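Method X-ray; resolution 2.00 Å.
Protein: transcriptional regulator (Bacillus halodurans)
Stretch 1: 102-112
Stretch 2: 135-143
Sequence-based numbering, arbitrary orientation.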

# COMPACT_ATOMS: atom_id res chain seq x y z
N ILE A 102 -12.26 0.62 20.31
CA ILE A 102 -12.23 1.74 19.37
C ILE A 102 -11.52 1.33 18.08
O ILE A 102 -11.99 1.63 16.98
CB ILE A 102 -11.51 2.95 19.99
CG1 ILE A 102 -12.30 3.46 21.19
CG2 ILE A 102 -11.35 4.05 18.94
CD1 ILE A 102 -11.60 4.57 21.95
N GLY A 103 -10.38 0.65 18.23
CA GLY A 103 -9.63 0.20 17.07
C GLY A 103 -10.48 -0.68 16.16
O GLY A 103 -10.50 -0.50 14.94
N SER A 104 -11.18 -1.63 16.76
CA SER A 104 -12.04 -2.53 16.00
C SER A 104 -13.14 -1.78 15.24
O SER A 104 -13.38 -2.04 14.07
CB SER A 104 -12.67 -3.58 16.93
OG SER A 104 -13.51 -4.45 16.18
N GLN A 105 -13.81 -0.85 15.91
CA GLN A 105 -14.85 -0.07 15.25
C GLN A 105 -14.29 0.74 14.08
O GLN A 105 -14.88 0.79 13.01
CB GLN A 105 -15.52 0.90 16.23
CG GLN A 105 -16.42 0.24 17.24
CD GLN A 105 -17.02 1.25 18.21
OE1 GLN A 105 -17.79 2.12 17.81
NE2 GLN A 105 -16.65 1.13 19.48
N LEU A 106 -13.14 1.37 14.30
CA LEU A 106 -12.52 2.18 13.26
C LEU A 106 -12.15 1.35 12.03
O LEU A 106 -12.42 1.75 10.90
CB LEU A 106 -11.29 2.89 13.84
CG LEU A 106 -10.64 4.02 13.06
CD1 LEU A 106 -11.66 5.11 12.74
CD2 LEU A 106 -9.48 4.59 13.89
N VAL A 107 -11.54 0.19 12.25
CA VAL A 107 -11.15 -0.66 11.13
C VAL A 107 -12.38 -1.26 10.43
O VAL A 107 -12.42 -1.35 9.21
CB VAL A 107 -10.21 -1.80 11.60
CG1 VAL A 107 -9.92 -2.75 10.45
CG2 VAL A 107 -8.93 -1.20 12.14
N CYS A 108 -13.37 -1.68 11.21
CA CYS A 108 -14.58 -2.23 10.61
C CYS A 108 -15.27 -1.18 9.74
O CYS A 108 -15.79 -1.48 8.67
CB CYS A 108 -15.54 -2.72 11.70
SG CYS A 108 -14.99 -4.27 12.49
N TRP A 109 -15.25 0.07 10.20
CA TRP A 109 -15.85 1.18 9.46
C TRP A 109 -15.10 1.35 8.13
O TRP A 109 -15.71 1.49 7.06
CB TRP A 109 -15.74 2.46 10.27
CG TRP A 109 -16.55 3.61 9.74
CD1 TRP A 109 -17.83 3.93 10.09
CD2 TRP A 109 -16.13 4.59 8.80
NE1 TRP A 109 -18.23 5.07 9.43
CE2 TRP A 109 -17.20 5.49 8.62
CE3 TRP A 109 -14.95 4.80 8.08
CZ2 TRP A 109 -17.13 6.59 7.76
CZ3 TRP A 109 -14.87 5.90 7.22
CH2 TRP A 109 -15.96 6.78 7.07
N ALA A 110 -13.78 1.32 8.21
CA ALA A 110 -12.93 1.47 7.03
C ALA A 110 -13.16 0.32 6.05
O ALA A 110 -13.16 0.53 4.83
CB ALA A 110 -11.46 1.52 7.44
N ILE A 111 -13.35 -0.88 6.57
CA ILE A 111 -13.59 -2.05 5.73
C ILE A 111 -14.91 -1.91 4.97
O ILE A 111 -15.00 -2.27 3.79
CB ILE A 111 -13.63 -3.35 6.56
CG1 ILE A 111 -12.24 -3.65 7.11
CG2 ILE A 111 -14.15 -4.50 5.71
CD1 ILE A 111 -12.19 -4.86 8.02
N GLU A 112 -15.95 -1.41 5.64
CA GLU A 112 -17.24 -1.23 4.98
C GLU A 112 -17.10 -0.16 3.91
O GLU A 112 -17.73 -0.22 2.85
CB GLU A 112 -18.31 -0.83 5.99
CG GLU A 112 -18.78 -2.01 6.83
CD GLU A 112 -19.15 -3.19 5.96
OE1 GLU A 112 -20.01 -3.00 5.06
OE2 GLU A 112 -18.60 -4.30 6.16
N ARG A 135 -2.46 -10.19 16.52
CA ARG A 135 -3.63 -10.82 17.13
C ARG A 135 -4.90 -10.00 16.86
O ARG A 135 -5.96 -10.54 16.54
CB ARG A 135 -3.40 -10.94 18.64
CG ARG A 135 -4.48 -11.69 19.39
CD ARG A 135 -4.07 -11.94 20.84
NE ARG A 135 -2.68 -12.37 20.94
CZ ARG A 135 -1.68 -11.59 21.33
NH1 ARG A 135 -1.93 -10.33 21.68
NH2 ARG A 135 -0.44 -12.05 21.38
N PHE A 136 -4.79 -8.68 17.00
CA PHE A 136 -5.90 -7.77 16.77
C PHE A 136 -6.48 -7.94 15.36
O PHE A 136 -7.70 -8.00 15.18
CB PHE A 136 -5.43 -6.32 16.93
CG PHE A 136 -6.44 -5.29 16.51
CD1 PHE A 136 -7.51 -4.95 17.33
CD2 PHE A 136 -6.33 -4.66 15.27
CE1 PHE A 136 -8.45 -4.00 16.94
CE2 PHE A 136 -7.26 -3.70 14.86
CZ PHE A 136 -8.32 -3.37 15.70
N TYR A 137 -5.61 -8.00 14.37
CA TYR A 137 -6.04 -8.13 12.99
C TYR A 137 -6.52 -9.53 12.61
O TYR A 137 -7.44 -9.67 11.80
CB TYR A 137 -4.92 -7.67 12.06
CG TYR A 137 -4.76 -6.17 12.12
CD1 TYR A 137 -5.72 -5.33 11.57
CD2 TYR A 137 -3.68 -5.59 12.80
CE1 TYR A 137 -5.63 -3.95 11.70
CE2 TYR A 137 -3.58 -4.20 12.93
CZ TYR A 137 -4.56 -3.39 12.38
OH TYR A 137 -4.51 -2.03 12.53
N GLU A 138 -5.92 -10.56 13.20
CA GLU A 138 -6.33 -11.92 12.93
C GLU A 138 -7.74 -12.11 13.48
O GLU A 138 -8.56 -12.81 12.89
CB GLU A 138 -5.35 -12.92 13.56
CG GLU A 138 -4.02 -12.98 12.83
CD GLU A 138 -3.05 -13.96 13.47
OE1 GLU A 138 -3.02 -14.04 14.71
OE2 GLU A 138 -2.30 -14.62 12.72
N GLN A 139 -8.02 -11.45 14.60
CA GLN A 139 -9.34 -11.53 15.22
C GLN A 139 -10.41 -10.93 14.30
O GLN A 139 -11.57 -11.32 14.36
CB GLN A 139 -9.34 -10.81 16.57
CG GLN A 139 -8.49 -11.50 17.63
CD GLN A 139 -8.32 -10.64 18.87
OE1 GLN A 139 -8.63 -9.45 18.87
NE2 GLN A 139 -7.81 -11.24 19.93
N LEU A 140 -10.01 -9.97 13.47
CA LEU A 140 -10.93 -9.32 12.54
C LEU A 140 -11.15 -10.19 11.29
O LEU A 140 -12.13 -10.03 10.57
CB LEU A 140 -10.40 -7.95 12.12
CG LEU A 140 -10.58 -6.84 13.16
CD1 LEU A 140 -9.79 -5.60 12.76
CD2 LEU A 140 -12.07 -6.52 13.30
N GLY A 141 -10.23 -11.12 11.05
CA GLY A 141 -10.38 -11.98 9.90
C GLY A 141 -9.27 -11.79 8.89
O GLY A 141 -9.31 -12.38 7.80
N PHE A 142 -8.28 -10.96 9.23
CA PHE A 142 -7.15 -10.75 8.34
C PHE A 142 -6.21 -11.94 8.47
O PHE A 142 -6.15 -12.59 9.52
CB PHE A 142 -6.36 -9.49 8.74
CG PHE A 142 -6.99 -8.20 8.29
CD1 PHE A 142 -6.67 -7.66 7.04
CD2 PHE A 142 -7.86 -7.51 9.12
CE1 PHE A 142 -7.21 -6.44 6.63
CE2 PHE A 142 -8.41 -6.28 8.72
CZ PHE A 142 -8.08 -5.75 7.47
N LYS A 143 -5.47 -12.22 7.40
CA LYS A 143 -4.50 -13.31 7.40
C LYS A 143 -3.11 -12.73 7.17
O LYS A 143 -2.92 -11.91 6.27
CB LYS A 143 -4.82 -14.31 6.28
CG LYS A 143 -3.77 -15.41 6.12
CD LYS A 143 -4.12 -16.38 4.99
CE LYS A 143 -5.32 -17.26 5.34
NZ LYS A 143 -5.05 -18.17 6.51

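Stretch 1 is helical throughout, held by regular i to i+4 bonds such as Val-107 N to Gly-103 O at 3.0 Å. Stretch 2 opens in a helix that begins earlier in the chain and has left it by Gly-141. The two axes approach to 11.2 Å at 51°, and 302 Å² is buried between the stretches, both sides summed. No hydrogen bond links the stretches; the evidence is for apolar packing.

Walking along stretch 1, the first contact is at Gly-103. Its C atom lies 3.5 Å from Phe-136 CZ, at the edge of the ring. A CB built on this glycine would come to 3.3 Å from the same Phe-136 CZ, so the bare backbone lets the ring approach closely. Ser-104 continues the contact, with its N also 3.5 Å from Phe-136 CZ, while Ser-104 OG sits 3.8 Å from Leu-140 CD2, a van der Waals contact without a polar partner across the gap. The nearest CA pair, Ser-104 CA and Leu-140 CA, is 7.7 Å apart.

Val-107 points toward stretch 2 and touches four residues. Its CG1 meets Leu-140 CD1 at 3.7 Å and the edge of Phe-142 at CE2, 4.2 Å; its CG2 reaches Phe-136 CE2 at 4.1 Å and Tyr-137 CE1 at 4.3 Å. The two methyls thus meet three aromatic rings and a leucine. One turn on from Ser-104, Cys-108 SG packs 3.8 Å from Leu-140 CD2. Ile-111, again directed toward stretch 2, closes the contact, its CD1 4.1 Å from Phe-142 CE2.

Phe-142 follows a Schellman motif: Gly-141, at phi 116°, is the first residue to leave helical angles, and Phe-142 N bonds back to Tyr-137 O at 3.0 Å. The CA-to-CB bond of Phe-142 points toward stretch 1.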